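Long-range contacts in Ice-binding protein (Colwellia, PDB 3WP9), which binds to the surface of ice crystals and inhibits their growth and recrystallization, which may protect membranes from freezing injury: residues T13-L17 with T213-P217; S28-V34 with E50-Y56; V167-L173 with L184-S190. One frame throughout, in Å; residues are numbered along the deposited sequence.

Interaction 1 of 3, residues T13-L17 with T213-P217; sequences TFTIL and TINAP
Thr15 and Ile214 meet methyl to methyl, CG2 of the threonine lying 3.6 Å from CG2 of the isoleucine. With Thr15 OG1 opposite the carbonyl carbon (chi1 -61°), the methyl stands trans to the backbone nitrogen and the hydroxyl lies next to that nitrogen, which sends the two gamma atoms to different partners: the carbon goes to Ile214, while the oxygen passes over Ala216, with OG1 3.3 Å from Ala216 CB. Ile214 uses the corresponding branch, since its own CG2 is the atom that crosses to the threonine at a slant. Ile16, next along the bend, adds a looser apolar touch through CG1, 4.2 Å from Ile214 CG2.

This small, buried patch joins the first and last strands of the sequence in the interior of a right-handed beta-helix, where they lie on adjoining faces. Residues 13-17 turn a corner at Thr15 and Ile16, and residues 213-217, almost two hundred residues later, comprise the strand 213-215 and the loop leaving it. No hydrogen bond links the two segments directly. Their mutual position is set by third parties: Thr15 pairs through its backbone with Asn33 and Leu201, and Ile214 and Ala216 pair with Thr31. Val30 and Leu209 fill the surrounding interior, Val30 against both Thr15 and Ile16, Leu209 against both Ile16 and Ile214.

Replacing Thr15 with an alanine, which lacks both gamma atoms, would probably open a gap beside Ile214 CG2 and deprive Thr31 O of the weak hydrogen bond it now receives from Thr15 OG1. The threonine thus plays two parts at once, an apolar one toward Ile214 and a weakly polar one toward Thr31. Directly between the two segments there is therefore only shape and van der Waals contact; the directional bonds come from the strands around it.

Interaction 2 of 3, residues S28-V34 with E50-Y56; sequences STVTGNV and EVTGAMY
Val34 O is held by Tyr56 N at 2.8 Å and is approached as well by the CA-H of Met55. The same pattern recurs one step back, where Ala54 O accepts from Val34 N at 2.9 Å while the CA-H of Asn33 closes on it. Further back again, Val30 N donates to Glu50 O, and Val30 O receives Thr52 N.

Between these backbone bonds the chain bends, and a side chain takes over. Asn33 OD1 accepts from Ala54 N at 2.9 Å, in plane and on a lone pair, with a nearly straight N-H...O angle of 171°. The other end of the amide is fixed too, because Asn33 ND2 donates to Thr13 O; with both ends occupied, the group has little freedom to flip. Parallel pairing of one coil on the next, in register, is how a beta-helix is built, here a right-handed one, and an asparagine can bridge coils at a corner. Gly53 sits at that corner, where a beta carbon would run into both Gly32 O and Asn33 OD1.

Beside it, Thr52 OG1 lies in the position between its backbone nitrogen and carbonyl carbon (chi1 66°), which lays the oxygen against Thr31 CA at 3.1 Å. On the inner side of the bend Val34 serves two neighbours with two branches: CG1 reaches tip to tip toward Val51 CG1 at 4.1 Å, and CG2 runs alongside Met55 CG at 3.6 Å, both side chains pointing the same way. Ile16 packs against Val34 from the adjoining strand 14-18, and Leu44 and Pro63 border Met55. At the far end Glu50 lays its CB and CG along Ser28 O, while its OE2 takes a hydrogen bond from Asn47 N.

Interaction 3 of 3, residues V167-L173 with L184-S190; sequences VAGYTAL and LSKTLIS
Val167 is bonded on both of its backbone polar atoms: its N donates to Leu184 O, and its O accepts from Lys186 N at 2.8 Å, as expected of neighbouring coils of a parallel beta-helix. The bend follows at Ala168, whose carbonyl lies against Lys186 CB. Gly169 O then takes the hydroxyl of Thr187 at 2.8 Å, with OG1 arriving from above the carbonyl plane and not on a lone pair; a chi1 of 64° sets that oxygen between the threonine's own N and carbonyl carbon. Tyr170 touches the next coil through its CB, 3.6 Å from Leu188 CD1, while its OH is bonded to Asn145. Thr171 resumes the regular pairing. Its N reaches Leu188 O at 3.0 Å, an acceptor shared with Ser185 OG, which comes in above the plane at 3.1 Å. Thr171 O in turn receives Ser190 N. Ala172 and Ser190 stand on the opposite sheet face from Thr171 and Ile189, and Ser190 OG also bonds weakly to Thr208, part of a motif that probably binds ice. Leu173 N closes the series on Ser190 O, and a water spans Leu173 O and Ser190 OG.

Thr171 OG1 is buried without a partner in the model. Hydroxyls of Ser185 and Thr187 thus supply polar bonds where the backbone turns, whereas burying that of Thr171 probably carries an energetic cost.

How the interactions relate
Interactions 1 and 2 adjoin, their centres about 8 Å apart, and share two sheets: strand 14-18 lies beside 33-36, and strand 213-215 beside 29-31. Asn33 joins them directly, its O also accepting from Thr15 N. Interaction 3 stands apart, about 15 Å from interaction 1 and 20 Å from interaction 2 between centres, but belongs to the same ten-stranded parallel sheet through strand 182-185. Along the chain, interaction 1 brackets the others, and interaction 2 is complete before interaction 3 begins. The N-terminal strand is thereby inserted between early and late coils, so the order of stacking differs from the order of sequence and the beta-helix becomes one continuous body.

Interaction 1 of 3, residues T13-L17 with T213-P217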
loop_
_atom_site.group_PDB
_atom_site.type_symbol
_atom_site.label_atom_id
_atom_site.label_comp_id
_atom_site.label_asym_id
_atom_site.label_seq_id
_atom_site.Cartn_x
_atom_site.Cartn_y
_atom_site.Cartn_z
ATOM N N THR A 13 -2.085 11.707 -0.483
ATOM C CA THR A 13 -1.546 12.360 -1.670
ATOM C C THR A 13 -0.303 11.612 -2.172
ATOM O O THR A 13 0.225 11.904 -3.247
ATOM C CB THR A 13 -1.200 13.818 -1.434
ATOM O OG1 THR A 13 -0.336 13.921 -0.322
ATOM C CG2 THR A 13 -2.448 14.624 -1.107
ATOM N N PHE A 14 0.116 10.604 -1.399
ATOM C CA PHE A 14 1.294 9.820 -1.847
ATOM C C PHE A 14 0.923 8.434 -2.351
ATOM O O PHE A 14 0.035 7.738 -1.789
ATOM C CB PHE A 14 2.293 9.686 -0.688
ATOM C CG PHE A 14 2.983 10.963 -0.327
ATOM C CD1 PHE A 14 4.208 11.331 -0.919
ATOM C CD2 PHE A 14 2.398 11.867 0.577
ATOM C CE1 PHE A 14 4.862 12.503 -0.611
ATOM C CE2 PHE A 14 3.048 13.059 0.907
ATOM C CZ PHE A 14 4.284 13.387 0.329
ATOM N N THR A 15 1.620 8.034 -3.429
ATOM C CA THR A 15 1.611 6.652 -3.916
ATOM C C THR A 15 2.604 5.720 -3.190
ATOM O O THR A 15 2.266 4.529 -2.892
ATOM C CB THR A 15 1.845 6.641 -5.414
ATOM O OG1 THR A 15 0.758 7.379 -6.041
ATOM C CG2 THR A 15 1.853 5.208 -5.893
ATOM N N ILE A 16 3.705 6.363 -2.770
ATOM C CA ILE A 16 4.687 5.674 -1.844
ATOM C C ILE A 16 5.094 6.715 -0.811
ATOM O O ILE A 16 5.563 7.786 -1.210
ATOM C CB ILE A 16 5.935 5.115 -2.591
ATOM C CG1 ILE A 16 5.533 4.187 -3.741
ATOM C CG2 ILE A 16 6.761 4.288 -1.579
ATOM C CD1 ILE A 16 6.664 3.697 -4.669
ATOM N N LEU A 17 4.999 6.356 0.467
ATOM C CA LEU A 17 5.447 7.206 1.566
ATOM C C LEU A 17 6.085 6.216 2.501
ATOM O O LEU A 17 5.522 5.214 2.815
ATOM C CB LEU A 17 4.254 7.908 2.287
ATOM C CG LEU A 17 4.743 8.849 3.437
ATOM C CD1 LEU A 17 5.599 9.995 2.913
ATOM C CD2 LEU A 17 3.514 9.324 4.186
ATOM N N THR A 213 5.474 -1.525 -11.480
ATOM C CA THR A 213 4.573 -0.426 -11.892
ATOM C C THR A 213 3.715 -0.206 -10.681
ATOM O O THR A 213 2.974 -1.103 -10.238
ATOM C CB THR A 213 3.699 -0.938 -12.993
ATOM O OG1 THR A 213 4.518 -1.302 -14.124
ATOM C CG2 THR A 213 2.690 0.190 -13.425
ATOM N N ILE A 214 3.841 0.979 -10.091
ATOM C CA ILE A 214 3.100 1.325 -8.938
ATOM C C ILE A 214 2.192 2.524 -9.310
ATOM O O ILE A 214 2.739 3.615 -9.613
ATOM C CB ILE A 214 4.022 1.720 -7.752
ATOM C CG1 ILE A 214 5.167 0.653 -7.513
ATOM C CG2 ILE A 214 3.195 1.975 -6.497
ATOM C CD1 ILE A 214 4.794 -0.724 -7.027
ATOM N N ASN A 215 0.866 2.290 -9.239
ATOM C CA ASN A 215 -0.097 3.354 -9.661
ATOM C C ASN A 215 -0.959 3.839 -8.512
ATOM O O ASN A 215 -1.537 2.999 -7.789
ATOM C CB ASN A 215 -1.063 2.768 -10.676
ATOM C CG ASN A 215 -0.403 2.237 -11.936
ATOM O OD1 ASN A 215 0.461 2.883 -12.496
ATOM N ND2 ASN A 215 -0.836 1.079 -12.390
ATOM N N ALA A 216 -1.102 5.172 -8.361
ATOM C CA ALA A 216 -2.121 5.634 -7.426
ATOM C C ALA A 216 -3.491 5.028 -7.834
ATOM O O ALA A 216 -3.750 4.791 -9.027
ATOM C CB ALA A 216 -2.193 7.140 -7.387
ATOM N N PRO A 217 -4.353 4.691 -6.849
ATOM C CA PRO A 217 -5.645 4.041 -7.128
ATOM C C PRO A 217 -6.651 5.094 -7.614
ATOM O O PRO A 217 -6.591 6.249 -7.241
ATOM C CB PRO A 217 -6.060 3.467 -5.770
ATOM C CG PRO A 217 -5.378 4.397 -4.784
ATOM C CD PRO A 217 -4.151 4.964 -5.406
#

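Interaction 2 of 3, residues S28-V34 with E50-Y56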
loop_
_atom_site.group_PDB
_atom_site.type_symbol
_atom_site.label_atom_id
_atom_site.label_comp_id
_atom_site.label_asym_id
_atom_site.label_seq_id
_atom_site.Cartn_x
_atom_site.Cartn_y
_atom_site.Cartn_z
ATOM N N SER A 28 11.483 1.141 -12.611
ATOM C CA SER A 28 10.145 1.041 -12.120
ATOM C C SER A 28 9.456 2.259 -12.660
ATOM O O SER A 28 10.137 3.166 -13.137
ATOM C CB SER A 28 10.152 1.102 -10.589
ATOM O OG SER A 28 10.606 -0.172 -10.155
ATOM N N THR A 29 8.146 2.259 -12.603
ATOM C CA THR A 29 7.358 3.436 -12.935
ATOM C C THR A 29 6.385 3.670 -11.835
ATOM O O THR A 29 5.607 2.746 -11.460
ATOM C CB THR A 29 6.539 3.165 -14.193
ATOM O OG1 THR A 29 7.434 2.948 -15.281
ATOM C CG2 THR A 29 5.720 4.397 -14.549
ATOM N N VAL A 30 6.426 4.844 -11.236
ATOM C CA VAL A 30 5.528 5.185 -10.160
ATOM C C VAL A 30 4.680 6.359 -10.679
ATOM O O VAL A 30 5.258 7.384 -10.990
ATOM C CB VAL A 30 6.281 5.605 -8.873
ATOM C CG1 VAL A 30 5.310 5.948 -7.779
ATOM C CG2 VAL A 30 7.192 4.442 -8.458
ATOM N N THR A 31 3.385 6.124 -10.880
ATOM C CA THR A 31 2.507 7.257 -11.277
ATOM C C THR A 31 1.838 7.783 -10.011
ATOM O O THR A 31 0.908 7.126 -9.514
ATOM C CB THR A 31 1.422 6.753 -12.244
ATOM O OG1 THR A 31 2.031 6.216 -13.439
ATOM C CG2 THR A 31 0.511 7.914 -12.650
ATOM N N GLY A 32 2.319 8.918 -9.496
ATOM C CA GLY A 32 1.898 9.525 -8.247
ATOM C C GLY A 32 3.128 10.162 -7.591
ATOM O O GLY A 32 4.201 10.201 -8.190
ATOM N N ASN A 33 2.954 10.680 -6.389
ATOM C CA ASN A 33 3.957 11.323 -5.591
ATOM C C ASN A 33 4.618 10.301 -4.679
ATOM O O ASN A 33 3.992 9.344 -4.200
ATOM C CB ASN A 33 3.300 12.407 -4.746
ATOM C CG ASN A 33 2.497 13.358 -5.607
ATOM O OD1 ASN A 33 2.995 13.877 -6.610
ATOM N ND2 ASN A 33 1.231 13.529 -5.262
ATOM N N VAL A 34 5.898 10.548 -4.440
ATOM C CA VAL A 34 6.621 9.720 -3.442
ATOM C C VAL A 34 7.332 10.648 -2.494
ATOM O O VAL A 34 7.747 11.795 -2.850
ATOM C CB VAL A 34 7.681 8.817 -4.124
ATOM C CG1 VAL A 34 6.988 8.004 -5.252
ATOM C CG2 VAL A 34 8.803 9.658 -4.661
ATOM N N GLU A 50 11.779 7.781 -12.977
ATOM C CA GLU A 50 10.878 6.713 -12.611
ATOM C C GLU A 50 9.587 7.214 -11.922
ATOM O O GLU A 50 8.715 6.380 -11.629
ATOM C CB GLU A 50 11.584 5.684 -11.676
ATOM C CG GLU A 50 12.819 5.086 -12.307
ATOM C CD GLU A 50 13.568 4.236 -11.314
ATOM O OE1 GLU A 50 13.295 2.992 -11.294
ATOM O OE2 GLU A 50 14.353 4.823 -10.511
ATOM N N VAL A 51 9.457 8.517 -11.637
ATOM C CA VAL A 51 8.315 9.030 -10.886
ATOM C C VAL A 51 7.582 10.042 -11.822
ATOM O O VAL A 51 8.225 10.996 -12.303
ATOM C CB VAL A 51 8.743 9.675 -9.536
ATOM C CG1 VAL A 51 7.554 10.176 -8.735
ATOM C CG2 VAL A 51 9.479 8.630 -8.670
ATOM N N THR A 52 6.306 9.788 -12.144
ATOM C CA THR A 52 5.582 10.866 -12.867
ATOM C C THR A 52 5.039 12.034 -12.057
ATOM O O THR A 52 4.772 13.091 -12.654
ATOM C CB THR A 52 4.439 10.331 -13.679
ATOM O OG1 THR A 52 3.467 9.798 -12.753
ATOM C CG2 THR A 52 4.975 9.291 -14.726
ATOM N N GLY A 53 4.825 11.903 -10.759
ATOM C CA GLY A 53 4.516 13.032 -9.907
ATOM C C GLY A 53 5.706 13.695 -9.246
ATOM O O GLY A 53 6.770 13.822 -9.851
ATOM N N ALA A 54 5.510 14.145 -8.018
ATOM C CA ALA A 54 6.514 14.894 -7.282
ATOM C C ALA A 54 7.232 13.914 -6.375
ATOM O O ALA A 54 6.639 12.897 -5.954
ATOM C CB ALA A 54 5.879 15.943 -6.405
ATOM N N MET A 55 8.458 14.257 -6.047
ATOM C CA MET A 55 9.265 13.497 -5.111
ATOM C C MET A 55 9.657 14.465 -4.024
ATOM O O MET A 55 10.331 15.475 -4.342
ATOM C CB MET A 55 10.514 13.000 -5.848
ATOM C CG MET A 55 11.378 12.081 -5.030
ATOM S SD MET A 55 12.908 11.698 -5.958
ATOM C CE MET A 55 12.276 10.687 -7.260
ATOM N N TYR A 56 9.239 14.190 -2.767
ATOM C CA TYR A 56 9.480 15.044 -1.680
ATOM C C TYR A 56 10.499 14.504 -0.745
ATOM O O TYR A 56 10.379 13.317 -0.315
ATOM C CB TYR A 56 8.153 15.209 -0.921
ATOM C CG TYR A 56 7.160 16.034 -1.701
ATOM C CD1 TYR A 56 7.338 17.410 -1.839
ATOM C CD2 TYR A 56 6.069 15.425 -2.348
ATOM C CE1 TYR A 56 6.435 18.173 -2.596
ATOM C CE2 TYR A 56 5.141 16.169 -3.061
ATOM C CZ TYR A 56 5.357 17.521 -3.209
ATOM O OH TYR A 56 4.453 18.249 -3.940
#

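Interaction 3 of 3, residues V167-L173 with L184-S190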
loop_
_atom_site.group_PDB
_atom_site.type_symbol
_atom_site.label_atom_id
_atom_site.label_comp_id
_atom_site.label_asym_id
_atom_site.label_seq_id
_atom_site.Cartn_x
_atom_site.Cartn_y
_atom_site.Cartn_z
ATOM N N VAL A 167 -1.091 -4.022 8.291
ATOM C CA VAL A 167 -0.176 -5.161 8.448
ATOM C C VAL A 167 0.820 -4.766 9.535
ATOM O O VAL A 167 1.614 -3.834 9.419
ATOM C CB VAL A 167 0.567 -5.445 7.120
ATOM C CG1 VAL A 167 1.452 -6.667 7.279
ATOM C CG2 VAL A 167 -0.487 -5.627 5.944
ATOM N N ALA A 168 0.735 -5.512 10.611
ATOM C CA ALA A 168 1.623 -5.235 11.759
ATOM C C ALA A 168 3.042 -5.747 11.568
ATOM O O ALA A 168 3.957 -5.238 12.244
ATOM C CB ALA A 168 0.958 -5.792 13.038
ATOM N N GLY A 169 3.242 -6.752 10.673
ATOM C CA GLY A 169 4.557 -7.264 10.255
ATOM C C GLY A 169 5.065 -6.589 9.035
ATOM O O GLY A 169 5.022 -5.335 8.947
ATOM N N TYR A 170 5.632 -7.362 8.089
ATOM C CA TYR A 170 6.045 -6.749 6.823
ATOM C C TYR A 170 4.968 -7.165 5.784
ATOM O O TYR A 170 4.233 -8.089 5.984
ATOM C CB TYR A 170 7.400 -7.240 6.335
ATOM C CG TYR A 170 7.488 -8.772 6.175
ATOM C CD1 TYR A 170 6.930 -9.400 5.055
ATOM C CD2 TYR A 170 8.092 -9.580 7.119
ATOM C CE1 TYR A 170 6.991 -10.764 4.885
ATOM C CE2 TYR A 170 8.157 -10.969 6.989
ATOM C CZ TYR A 170 7.609 -11.605 5.890
ATOM O OH TYR A 170 7.566 -13.013 5.721
ATOM N N THR A 171 5.009 -6.485 4.679
ATOM C CA THR A 171 4.243 -6.907 3.452
ATOM C C THR A 171 5.290 -7.264 2.365
ATOM O O THR A 171 6.203 -6.442 2.127
ATOM C CB THR A 171 3.441 -5.715 3.002
ATOM O OG1 THR A 171 2.493 -5.420 4.022
ATOM C CG2 THR A 171 2.675 -6.097 1.732
ATOM N N ALA A 172 5.190 -8.459 1.771
ATOM C CA ALA A 172 6.120 -8.916 0.741
ATOM C C ALA A 172 5.245 -9.468 -0.404
ATOM O O ALA A 172 4.567 -10.449 -0.230
ATOM C CB ALA A 172 7.113 -9.973 1.277
ATOM N N LEU A 173 5.397 -8.850 -1.560
ATOM C CA LEU A 173 4.683 -9.331 -2.755
ATOM C C LEU A 173 5.720 -9.953 -3.678
ATOM O O LEU A 173 6.834 -9.392 -3.873
ATOM C CB LEU A 173 4.049 -8.091 -3.400
ATOM C CG LEU A 173 3.221 -7.126 -2.503
ATOM C CD1 LEU A 173 2.604 -6.059 -3.399
ATOM C CD2 LEU A 173 2.161 -7.929 -1.764
ATOM N N LEU A 184 -1.022 -0.157 4.620
ATOM C CA LEU A 184 -0.571 0.553 5.896
ATOM C C LEU A 184 0.274 -0.444 6.643
ATOM O O LEU A 184 -0.189 -1.295 7.399
ATOM C CB LEU A 184 -1.777 1.008 6.724
ATOM C CG LEU A 184 -2.497 2.122 5.958
ATOM C CD1 LEU A 184 -3.939 2.080 6.452
ATOM C CD2 LEU A 184 -1.830 3.498 6.192
ATOM N N SER A 185 1.570 -0.463 6.325
ATOM C CA SER A 185 2.478 -1.466 6.932
ATOM C C SER A 185 3.199 -0.838 8.113
ATOM O O SER A 185 3.692 0.279 7.990
ATOM C CB SER A 185 3.592 -1.873 5.920
ATOM O OG SER A 185 4.408 -2.868 6.506
ATOM N N LYS A 186 3.293 -1.584 9.172
ATOM C CA LYS A 186 4.022 -1.097 10.359
ATOM C C LYS A 186 5.515 -1.115 10.105
ATOM O O LYS A 186 6.298 -0.397 10.782
ATOM C CB LYS A 186 3.642 -1.942 11.572
ATOM C CG LYS A 186 4.349 -1.504 12.877
ATOM C CD LYS A 186 3.441 -0.788 13.857
ATOM C CE LYS A 186 3.160 0.613 13.356
ATOM N NZ LYS A 186 2.803 1.671 14.387
ATOM N N THR A 187 5.942 -2.050 9.275
ATOM C CA THR A 187 7.384 -2.102 8.978
ATOM C C THR A 187 7.583 -1.900 7.472
ATOM O O THR A 187 7.165 -0.804 6.943
ATOM C CB THR A 187 8.149 -3.370 9.501
ATOM O OG1 THR A 187 7.695 -4.553 8.886
ATOM C CG2 THR A 187 7.973 -3.576 11.055
ATOM N N LEU A 188 8.185 -2.896 6.809
ATOM C CA LEU A 188 8.599 -2.700 5.422
ATOM C C LEU A 188 7.554 -3.173 4.413
ATOM O O LEU A 188 6.739 -4.010 4.743
ATOM C CB LEU A 188 9.955 -3.304 5.093
ATOM C CG LEU A 188 10.193 -4.751 4.945
ATOM C CD1 LEU A 188 9.237 -5.324 3.914
ATOM C CD2 LEU A 188 11.592 -5.008 4.350
ATOM N N ILE A 189 7.663 -2.628 3.231
ATOM C CA ILE A 189 6.861 -3.166 2.117
ATOM C C ILE A 189 7.841 -3.511 1.027
ATOM O O ILE A 189 8.566 -2.615 0.570
ATOM C CB ILE A 189 5.761 -2.166 1.599
ATOM C CG1 ILE A 189 4.775 -1.806 2.718
ATOM C CG2 ILE A 189 5.042 -2.748 0.341
ATOM C CD1 ILE A 189 3.942 -0.546 2.356
ATOM N N SER A 190 7.866 -4.808 0.605
ATOM C CA SER A 190 8.787 -5.245 -0.403
ATOM C C SER A 190 7.927 -5.696 -1.591
ATOM O O SER A 190 7.026 -6.516 -1.380
ATOM C CB SER A 190 9.609 -6.467 0.172
ATOM O OG SER A 190 10.290 -7.134 -0.853
HETATM O O HOH W 1 8.754 -9.306 -1.749
#